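Long-range contacts in KLLA0F20702p (Kluyveromyces lactis, PDB 5Y5A), which is the yeast telomerase subunit Est1, which probably helps recruit telomerase to telomeres through its complex with Cdc13: residues I398-F402 with M429-I433; L405-I410 with L423-M429; E413-C417 with A526-H530; T457-L461 with L537-K542. Numbering follows the deposited sequence.

Contact 1 of 4, residues I398-F402 with M429-I433; sequences IFKFF and MMCWI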
# COMPACT_ATOMS: atom_id res chain seq x y z
N ILE A 398 -18.05 -3.81 7.98
CA ILE A 398 -17.41 -2.91 7.04
C ILE A 398 -18.37 -1.81 6.62
O ILE A 398 -18.02 -0.62 6.61
CB ILE A 398 -16.88 -3.68 5.81
CG1 ILE A 398 -15.73 -4.59 6.25
CG2 ILE A 398 -16.41 -2.73 4.73
CD1 ILE A 398 -15.09 -5.37 5.15
N PHE A 399 -19.62 -2.17 6.33
CA PHE A 399 -20.57 -1.15 5.89
C PHE A 399 -21.05 -0.29 7.06
O PHE A 399 -21.44 0.85 6.87
CB PHE A 399 -21.74 -1.81 5.15
CG PHE A 399 -21.44 -2.02 3.69
CD1 PHE A 399 -20.70 -3.11 3.27
CD2 PHE A 399 -21.82 -1.07 2.75
CE1 PHE A 399 -20.40 -3.30 1.93
CE2 PHE A 399 -21.52 -1.25 1.41
CZ PHE A 399 -20.81 -2.37 1.00
N LYS A 400 -20.97 -0.84 8.27
CA LYS A 400 -21.19 -0.04 9.46
C LYS A 400 -20.15 1.08 9.52
O LYS A 400 -20.48 2.24 9.81
CB LYS A 400 -21.12 -0.92 10.71
CG LYS A 400 -21.40 -0.17 11.99
CD LYS A 400 -21.39 -1.09 13.20
CE LYS A 400 -21.72 -0.32 14.46
NZ LYS A 400 -21.82 -1.19 15.66
N PHE A 401 -18.90 0.73 9.23
CA PHE A 401 -17.80 1.70 9.19
C PHE A 401 -18.02 2.76 8.11
O PHE A 401 -17.81 3.95 8.36
CB PHE A 401 -16.47 0.96 8.94
CG PHE A 401 -15.26 1.83 9.10
CD1 PHE A 401 -14.67 1.98 10.35
CD2 PHE A 401 -14.69 2.47 8.01
CE1 PHE A 401 -13.54 2.76 10.51
CE2 PHE A 401 -13.56 3.26 8.17
CZ PHE A 401 -12.99 3.41 9.41
N PHE A 402 -18.44 2.31 6.93
CA PHE A 402 -18.82 3.19 5.83
C PHE A 402 -19.87 4.22 6.25
O PHE A 402 -19.66 5.42 6.11
CB PHE A 402 -19.39 2.39 4.65
CG PHE A 402 -18.37 1.63 3.85
CD1 PHE A 402 -17.05 1.54 4.27
CD2 PHE A 402 -18.74 1.01 2.66
CE1 PHE A 402 -16.13 0.85 3.52
CE2 PHE A 402 -17.81 0.31 1.92
CZ PHE A 402 -16.50 0.23 2.35
N MET A 429 -15.13 3.95 -1.86
CA MET A 429 -16.24 3.07 -1.53
C MET A 429 -16.99 2.63 -2.79
O MET A 429 -17.21 1.44 -3.01
CB MET A 429 -17.21 3.76 -0.56
CG MET A 429 -16.60 4.10 0.81
SD MET A 429 -17.83 4.85 1.93
CE MET A 429 -16.78 5.62 3.16
N MET A 430 -17.38 3.59 -3.62
CA MET A 430 -18.15 3.30 -4.81
C MET A 430 -17.36 2.48 -5.82
O MET A 430 -17.89 1.58 -6.45
CB MET A 430 -18.65 4.59 -5.45
CG MET A 430 -19.47 5.44 -4.52
SD MET A 430 -20.77 4.49 -3.71
CE MET A 430 -21.71 4.00 -5.14
N CYS A 431 -16.08 2.81 -5.97
CA CYS A 431 -15.24 2.07 -6.90
C CYS A 431 -15.05 0.64 -6.44
O CYS A 431 -15.01 -0.29 -7.26
CB CYS A 431 -13.90 2.77 -7.07
SG CYS A 431 -14.00 4.22 -8.11
N TRP A 432 -14.94 0.45 -5.13
CA TRP A 432 -14.85 -0.89 -4.58
C TRP A 432 -16.14 -1.65 -4.84
O TRP A 432 -16.13 -2.78 -5.35
CB TRP A 432 -14.56 -0.86 -3.08
CG TRP A 432 -14.48 -2.22 -2.47
CD1 TRP A 432 -13.69 -3.26 -2.87
CD2 TRP A 432 -15.19 -2.69 -1.32
NE1 TRP A 432 -13.87 -4.35 -2.05
CE2 TRP A 432 -14.78 -4.03 -1.08
CE3 TRP A 432 -16.14 -2.12 -0.46
CZ2 TRP A 432 -15.29 -4.79 -0.03
CZ3 TRP A 432 -16.63 -2.87 0.59
CH2 TRP A 432 -16.21 -4.20 0.79
N ILE A 433 -17.25 -1.02 -4.48
CA ILE A 433 -18.56 -1.65 -4.57
C ILE A 433 -18.88 -2.09 -6.00
O ILE A 433 -19.37 -3.20 -6.20
CB ILE A 433 -19.64 -0.70 -4.02
CG1 ILE A 433 -19.49 -0.59 -2.50
CG2 ILE A 433 -21.03 -1.20 -4.36
CD1 ILE A 433 -20.40 0.43 -1.85
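The two segments run roughly antiparallel, their N-to-C directions 151° apart, and at 13.0 Å between axes they are widely spaced for packed helices. They belong to helices 385-410 and 421-433, consecutive members of the helical array in the Est1 DNA/RNA-binding region, an alpha-helical region related to TPR repeats. The backbones come nearest at Phe402 and Met429, with 7.8 Å between their CA atoms, so large side chains have to fill the gap. Phe402 does most of this from its side. Met429 lies over one face of its ring in a Met-aromatic contact, SD 4.1 Å from the ring centroid, while Met429 CG stands almost on the ring normal, 4.0 Å from the same centroid, as a CH-pi contact. Trp432 fills the next part of the gap. Its six-membered ring meets Phe402 rim to rim, with planes at 82°, and its CZ3 also approaches Ile398 CG2 at 4.1 Å and Phe399 CE1 at 4.0 Å. The indole nitrogen is satisfied elsewhere, by a hydrogen bond to His373 on helix 339-379, a helix that also packs on Ile398 and Phe402. Helix 437-444 adds Val439 against both Phe399 and Trp432. At the far end from Met429, the Phe399 ring presents its edge to Ile433, with CE2 3.8 Å from CD1 of that isoleucine.

Contact 2 of 4, residues L405-I410 with L423-M429; sequences LIDKVI and LAMARIM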
# COMPACT_ATOMS: atom_id res chain seq x y z
N LEU A 405 -18.54 6.70 8.66
CA LEU A 405 -17.74 7.66 7.90
C LEU A 405 -18.61 8.67 7.17
O LEU A 405 -18.35 9.86 7.20
CB LEU A 405 -16.86 6.95 6.88
CG LEU A 405 -15.51 6.42 7.35
CD1 LEU A 405 -14.67 6.04 6.14
CD2 LEU A 405 -14.83 7.47 8.20
N ILE A 406 -19.62 8.18 6.46
CA ILE A 406 -20.49 9.05 5.70
C ILE A 406 -21.30 9.96 6.62
O ILE A 406 -21.28 11.18 6.46
CB ILE A 406 -21.45 8.23 4.81
CG1 ILE A 406 -20.64 7.45 3.77
CG2 ILE A 406 -22.48 9.16 4.15
CD1 ILE A 406 -21.37 6.29 3.16
N ASP A 407 -22.00 9.37 7.58
CA ASP A 407 -22.90 10.14 8.44
C ASP A 407 -22.15 11.15 9.31
O ASP A 407 -22.59 12.29 9.43
CB ASP A 407 -23.73 9.21 9.34
CG ASP A 407 -24.67 8.31 8.54
OD1 ASP A 407 -24.78 8.48 7.31
OD2 ASP A 407 -25.30 7.42 9.15
N LYS A 408 -21.03 10.77 9.92
CA LYS A 408 -20.43 11.66 10.91
C LYS A 408 -19.26 12.47 10.37
O LYS A 408 -18.82 13.42 11.02
CB LYS A 408 -19.97 10.87 12.15
CG LYS A 408 -21.00 9.92 12.73
CD LYS A 408 -22.24 10.64 13.23
CE LYS A 408 -23.24 9.65 13.79
NZ LYS A 408 -24.54 10.30 14.08
N VAL A 409 -18.76 12.12 9.18
CA VAL A 409 -17.57 12.83 8.70
C VAL A 409 -17.79 13.50 7.34
O VAL A 409 -17.78 14.73 7.25
CB VAL A 409 -16.34 11.89 8.61
CG1 VAL A 409 -15.11 12.69 8.21
CG2 VAL A 409 -16.09 11.19 9.94
N ILE A 410 -18.00 12.71 6.30
CA ILE A 410 -18.12 13.25 4.95
C ILE A 410 -19.32 14.20 4.85
O ILE A 410 -19.22 15.25 4.20
CB ILE A 410 -18.25 12.13 3.89
CG1 ILE A 410 -17.09 11.13 4.02
CG2 ILE A 410 -18.28 12.71 2.49
CD1 ILE A 410 -17.18 9.92 3.07
N LEU A 423 -14.04 13.56 0.00
CA LEU A 423 -14.75 13.03 -1.16
C LEU A 423 -13.99 11.86 -1.80
O LEU A 423 -14.59 11.02 -2.47
CB LEU A 423 -14.99 14.15 -2.18
CG LEU A 423 -16.00 15.23 -1.76
CD1 LEU A 423 -16.35 16.12 -2.94
CD2 LEU A 423 -17.26 14.63 -1.16
N ALA A 424 -12.68 11.79 -1.58
CA ALA A 424 -11.89 10.65 -2.07
C ALA A 424 -12.34 9.35 -1.42
O ALA A 424 -12.37 8.31 -2.07
CB ALA A 424 -10.41 10.88 -1.80
N MET A 425 -12.69 9.41 -0.15
CA MET A 425 -13.19 8.23 0.56
C MET A 425 -14.50 7.74 -0.04
O MET A 425 -14.71 6.54 -0.20
CB MET A 425 -13.36 8.52 2.06
CG MET A 425 -12.04 8.52 2.84
SD MET A 425 -12.20 8.65 4.63
CE MET A 425 -13.06 10.21 4.80
N ALA A 426 -15.38 8.67 -0.40
CA ALA A 426 -16.62 8.29 -1.07
C ALA A 426 -16.34 7.64 -2.44
O ALA A 426 -17.02 6.68 -2.80
CB ALA A 426 -17.55 9.50 -1.23
N ARG A 427 -15.37 8.16 -3.18
CA ARG A 427 -15.02 7.59 -4.49
C ARG A 427 -14.57 6.14 -4.35
O ARG A 427 -14.93 5.27 -5.13
CB ARG A 427 -13.91 8.38 -5.19
CG ARG A 427 -14.32 9.70 -5.80
CD ARG A 427 -13.16 10.27 -6.59
NE ARG A 427 -12.78 9.41 -7.71
CZ ARG A 427 -11.55 9.33 -8.20
NH1 ARG A 427 -11.29 8.53 -9.22
NH2 ARG A 427 -10.57 10.05 -7.66
N ILE A 428 -13.75 5.92 -3.33
CA ILE A 428 -13.14 4.64 -3.09
C ILE A 428 -14.17 3.57 -2.71
O ILE A 428 -14.13 2.44 -3.21
CB ILE A 428 -12.05 4.79 -2.02
CG1 ILE A 428 -10.86 5.51 -2.65
CG2 ILE A 428 -11.66 3.47 -1.42
CD1 ILE A 428 -9.88 6.00 -1.65
N MET A 429 -15.13 3.95 -1.86
CA MET A 429 -16.24 3.07 -1.53
C MET A 429 -16.99 2.63 -2.79
O MET A 429 -17.21 1.44 -3.01
CB MET A 429 -17.21 3.76 -0.56
CG MET A 429 -16.60 4.10 0.81
SD MET A 429 -17.83 4.85 1.93
CE MET A 429 -16.78 5.62 3.16
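Ile410 pushes its side chain into a hollow formed by Leu423, Met425, Ala426 and Met429, a knob-into-hole fit in which its CD1 lies 4.2 Å from Met425 CB and 4.3 Å from Met429 CE. On its other branch, CG2 lies 4.2 Å from Leu423 CD2. One turn back, Leu405 CD1 touches both methionines, 3.9 Å from Met425 SD and 3.7 Å from Met429 CE, and Ile406 CD1 reaches Met429 SD at 4.0 Å. The contact is thus wholly apolar, with flexible thioethers fitted around branched aliphatic chains. The segments form an antiparallel helical hairpin, at 165° and 11.2 Å between axes. Helix 385-410 widens at its C-terminal end into a pi-type turn at 406-410, where Ile410 N bonds to Leu405 O at 3.0 Å. Around this hairpin, helix 339-379 packs on Leu405 and Met425, helix 447-462 covers Ile406 and Ile410, and helix 526-546 lies against Leu423 and Ala426.

Contact 3 of 4, residues E413-C417 with A526-H530; sequences EFKNC and AKEEH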
# COMPACT_ATOMS: atom_id res chain seq x y z
N GLU A 413 -18.35 17.51 5.86
CA GLU A 413 -17.20 18.08 5.16
C GLU A 413 -17.27 18.04 3.63
O GLU A 413 -16.25 18.22 2.97
CB GLU A 413 -15.92 17.36 5.60
CG GLU A 413 -15.63 17.43 7.09
CD GLU A 413 -15.31 18.84 7.55
OE1 GLU A 413 -15.43 19.12 8.77
OE2 GLU A 413 -14.92 19.67 6.70
N PHE A 414 -18.46 17.84 3.06
CA PHE A 414 -18.54 17.64 1.62
C PHE A 414 -18.24 18.93 0.84
O PHE A 414 -18.00 18.87 -0.36
CB PHE A 414 -19.91 17.08 1.21
CG PHE A 414 -21.07 18.00 1.49
CD1 PHE A 414 -21.43 18.98 0.57
CD2 PHE A 414 -21.80 17.88 2.66
CE1 PHE A 414 -22.49 19.82 0.82
CE2 PHE A 414 -22.86 18.72 2.92
CZ PHE A 414 -23.21 19.70 2.00
N LYS A 415 -18.23 20.07 1.53
CA LYS A 415 -17.89 21.35 0.90
C LYS A 415 -16.42 21.71 1.04
O LYS A 415 -15.94 22.70 0.47
CB LYS A 415 -18.75 22.48 1.47
CG LYS A 415 -20.23 22.35 1.17
CD LYS A 415 -21.01 23.54 1.70
CE LYS A 415 -22.50 23.32 1.48
NZ LYS A 415 -23.33 24.44 2.00
N ASN A 416 -15.69 20.91 1.82
CA ASN A 416 -14.28 21.20 2.11
C ASN A 416 -13.40 21.03 0.87
O ASN A 416 -13.16 19.91 0.42
CB ASN A 416 -13.80 20.29 3.25
CG ASN A 416 -12.44 20.69 3.80
OD1 ASN A 416 -11.54 21.08 3.05
ND2 ASN A 416 -12.28 20.60 5.11
N CYS A 417 -12.92 22.14 0.33
CA CYS A 417 -12.06 22.12 -0.85
C CYS A 417 -10.58 21.96 -0.50
O CYS A 417 -9.74 21.79 -1.39
CB CYS A 417 -12.26 23.40 -1.67
SG CYS A 417 -13.94 23.61 -2.33
N ALA A 526 -7.62 23.60 -6.02
CA ALA A 526 -8.18 22.64 -5.08
C ALA A 526 -9.70 22.64 -5.20
O ALA A 526 -10.34 21.60 -5.07
CB ALA A 526 -7.75 22.98 -3.65
N LYS A 527 -10.25 23.82 -5.46
CA LYS A 527 -11.69 24.00 -5.64
C LYS A 527 -12.20 23.24 -6.86
O LYS A 527 -13.16 22.47 -6.78
CB LYS A 527 -12.02 25.49 -5.76
CG LYS A 527 -13.48 25.77 -6.09
CD LYS A 527 -13.75 27.27 -6.20
CE LYS A 527 -15.19 27.55 -6.59
NZ LYS A 527 -15.43 29.00 -6.86
N GLU A 528 -11.54 23.47 -7.99
CA GLU A 528 -11.89 22.78 -9.22
C GLU A 528 -11.78 21.27 -9.04
O GLU A 528 -12.67 20.53 -9.45
CB GLU A 528 -11.02 23.27 -10.37
CG GLU A 528 -11.37 24.69 -10.79
CD GLU A 528 -10.34 25.33 -11.69
OE1 GLU A 528 -10.57 26.47 -12.14
OE2 GLU A 528 -9.29 24.70 -11.93
N GLU A 529 -10.71 20.81 -8.39
CA GLU A 529 -10.56 19.38 -8.15
C GLU A 529 -11.70 18.85 -7.29
O GLU A 529 -12.23 17.77 -7.55
CB GLU A 529 -9.21 19.08 -7.50
CG GLU A 529 -8.03 19.30 -8.44
CD GLU A 529 -6.69 18.84 -7.87
OE1 GLU A 529 -6.58 18.67 -6.64
OE2 GLU A 529 -5.75 18.64 -8.67
N HIS A 530 -12.09 19.63 -6.29
CA HIS A 530 -13.25 19.30 -5.46
C HIS A 530 -14.53 19.22 -6.30
O HIS A 530 -15.35 18.32 -6.13
CB HIS A 530 -13.40 20.34 -4.34
CG HIS A 530 -14.61 20.13 -3.48
ND1 HIS A 530 -15.77 20.87 -3.64
CD2 HIS A 530 -14.85 19.27 -2.47
CE1 HIS A 530 -16.67 20.47 -2.76
NE2 HIS A 530 -16.14 19.50 -2.04
O HOH W 1 -10.16 19.62 -3.19
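Glu413 opens a type I beta turn that ends at Asn416, closed by Asn416 N to Glu413 O at 3.0 Å and braced by a side-chain hydrogen bond from Asn416 ND2 to Glu413 OE2 at 3.2 Å. Phe414 follows, and its carbonyl oxygen accepts a short hydrogen bond, 2.6 Å, from His530 NE2. Lys415 places its own carbonyl oxygen over one face of the same imidazole. This turn lies in the connection between helices 385-410 and 421-433 of the alpha-helical Est1 fold, and the imidazole that it embraces comes from near the start of helix 526-546, more than a hundred residues on. At Asn416, the carbonyl oxygen lies 3.4 Å from His530 CD2, while OD1 of its side chain is hydrogen-bonded to the backbone nitrogens of Glu418 and Met419. Cys417 comes last: its SG sits obliquely to the imidazole, 4.0 Å from the ring centroid, and its carbonyl oxygen touches Ala526 CB at 3.2 Å. One water donates to both Cys417 O, at 2.9 Å, and Ala526 O, at 2.7 Å.

Contact 4 of 4, residues T457-L461 with L537-K542; sequences TNELL and LVYSNK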
# COMPACT_ATOMS: atom_id res chain seq x y z
N THR A 457 -25.66 12.20 -1.61
CA THR A 457 -25.96 12.55 -2.98
C THR A 457 -26.86 13.78 -3.02
O THR A 457 -26.63 14.69 -3.82
CB THR A 457 -26.60 11.37 -3.74
OG1 THR A 457 -25.81 10.20 -3.56
CG2 THR A 457 -26.69 11.67 -5.24
N ASN A 458 -27.86 13.83 -2.14
CA ASN A 458 -28.76 14.99 -2.08
C ASN A 458 -28.03 16.28 -1.71
O ASN A 458 -28.35 17.35 -2.23
CB ASN A 458 -29.91 14.75 -1.08
CG ASN A 458 -31.01 13.84 -1.65
OD1 ASN A 458 -31.07 13.62 -2.86
ND2 ASN A 458 -31.88 13.33 -0.79
N GLU A 459 -27.05 16.20 -0.81
CA GLU A 459 -26.24 17.38 -0.47
C GLU A 459 -25.39 17.79 -1.66
O GLU A 459 -25.22 18.97 -1.94
CB GLU A 459 -25.34 17.12 0.74
CG GLU A 459 -26.07 16.85 2.05
CD GLU A 459 -26.91 18.02 2.50
OE1 GLU A 459 -28.00 17.79 3.06
OE2 GLU A 459 -26.49 19.17 2.29
N LEU A 460 -24.86 16.81 -2.38
CA LEU A 460 -24.04 17.11 -3.54
C LEU A 460 -24.88 17.77 -4.63
O LEU A 460 -24.47 18.77 -5.21
CB LEU A 460 -23.37 15.83 -4.06
CG LEU A 460 -22.38 15.26 -3.04
CD1 LEU A 460 -21.68 14.02 -3.56
CD2 LEU A 460 -21.37 16.33 -2.65
N LEU A 461 -26.07 17.23 -4.89
CA LEU A 461 -26.97 17.81 -5.88
C LEU A 461 -27.35 19.26 -5.54
O LEU A 461 -27.60 20.07 -6.43
CB LEU A 461 -28.24 16.96 -6.02
CG LEU A 461 -28.04 15.59 -6.69
CD1 LEU A 461 -29.16 14.64 -6.32
CD2 LEU A 461 -27.95 15.77 -8.19
N LEU A 537 -18.91 11.78 -8.22
CA LEU A 537 -19.62 11.12 -7.13
C LEU A 537 -21.11 11.11 -7.41
O LEU A 537 -21.78 10.11 -7.15
CB LEU A 537 -19.33 11.79 -5.80
CG LEU A 537 -18.05 11.29 -5.12
CD1 LEU A 537 -17.76 12.09 -3.87
CD2 LEU A 537 -18.18 9.81 -4.80
N VAL A 538 -21.63 12.22 -7.93
CA VAL A 538 -23.04 12.30 -8.29
C VAL A 538 -23.34 11.25 -9.37
O VAL A 538 -24.35 10.56 -9.31
CB VAL A 538 -23.44 13.72 -8.77
CG1 VAL A 538 -24.81 13.70 -9.43
CG2 VAL A 538 -23.43 14.71 -7.62
N TYR A 539 -22.43 11.12 -10.33
CA TYR A 539 -22.59 10.15 -11.40
C TYR A 539 -22.56 8.70 -10.91
O TYR A 539 -23.40 7.88 -11.27
CB TYR A 539 -21.51 10.35 -12.46
CG TYR A 539 -21.55 9.32 -13.57
CD1 TYR A 539 -22.47 9.42 -14.60
CD2 TYR A 539 -20.66 8.25 -13.59
CE1 TYR A 539 -22.51 8.49 -15.61
CE2 TYR A 539 -20.69 7.32 -14.60
CZ TYR A 539 -21.62 7.44 -15.61
OH TYR A 539 -21.66 6.51 -16.63
N SER A 540 -21.58 8.37 -10.08
CA SER A 540 -21.46 7.02 -9.57
C SER A 540 -22.62 6.70 -8.64
O SER A 540 -23.19 5.62 -8.70
CB SER A 540 -20.12 6.82 -8.85
OG SER A 540 -19.05 6.92 -9.78
N ASN A 541 -22.97 7.65 -7.78
CA ASN A 541 -24.05 7.43 -6.84
C ASN A 541 -25.39 7.24 -7.54
O ASN A 541 -26.18 6.39 -7.15
CB ASN A 541 -24.13 8.59 -5.84
CG ASN A 541 -22.94 8.61 -4.90
OD1 ASN A 541 -22.05 7.76 -5.01
ND2 ASN A 541 -22.90 9.59 -3.99
N LYS A 542 -25.64 8.00 -8.60
CA LYS A 542 -26.87 7.79 -9.36
C LYS A 542 -26.91 6.40 -10.01
O LYS A 542 -27.96 5.76 -10.03
CB LYS A 542 -27.04 8.88 -10.41
CG LYS A 542 -27.37 10.25 -9.83
CD LYS A 542 -28.06 11.14 -10.85
CE LYS A 542 -28.31 12.53 -10.29
NZ LYS A 542 -29.34 13.27 -11.08
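Helix 447-462 meets helix 526-546 here in an oblique, antiparallel helix pair of the all-helical Est1 fold, with short-segment axes 10.0 Å apart and directions at 140°. The backbones draw closest at Thr457 and Val538, whose CA atoms are 6.1 Å apart, close enough for the compact valine to act as the central bump. Val538 wedges between two leucines: CG2 abuts Leu460 CB at 3.7 Å, and CG1 meets Leu461 CD2 at 4.0 Å. Leu460 in turn extends past the valine, bringing its CD1 within 3.9 Å of Leu537 CB. Leu537 also leans on Leu423 and Ala426 of helix 421-433, so this inner edge of the pair joins a third helix. Toward the outer edge, the aliphatic part of Lys542 flanks Leu461, CE lying 3.9 Å from Leu461 CD2, and Tyr561 of strand 560-563 packs on both Lys542 and Thr457. The small Thr457 leaves room for Asn541 to come close, and the pair supplies the polar link in an otherwise apolar interface. Thr457 OG1 is hydrogen-bonded to Met453 O in its own helix, and it also accepts a hydrogen bond of 3.0 Å from Asn541 ND2.

Contacts 1 and 2 lie 9 Å apart between centres on one hairpin of helices 385-410 and 421-433, share Met429, and are nested along the chain, contact 2 inside contact 1. Contact 3 ties the loop of that hairpin to the start of helix 526-546, and contact 4, 14 Å from contact 3, joins the same helix to 447-462. Contact 3 crosses each of the others in sequence, whereas contact 4 opens only after contacts 1 and 2 have closed. Helix 526-546 thus returns late in the chain and touches the earlier hairpin, through Leu537 on Ala426 and Asn541 on Met430, joining distant parts of the sequence in one helical body.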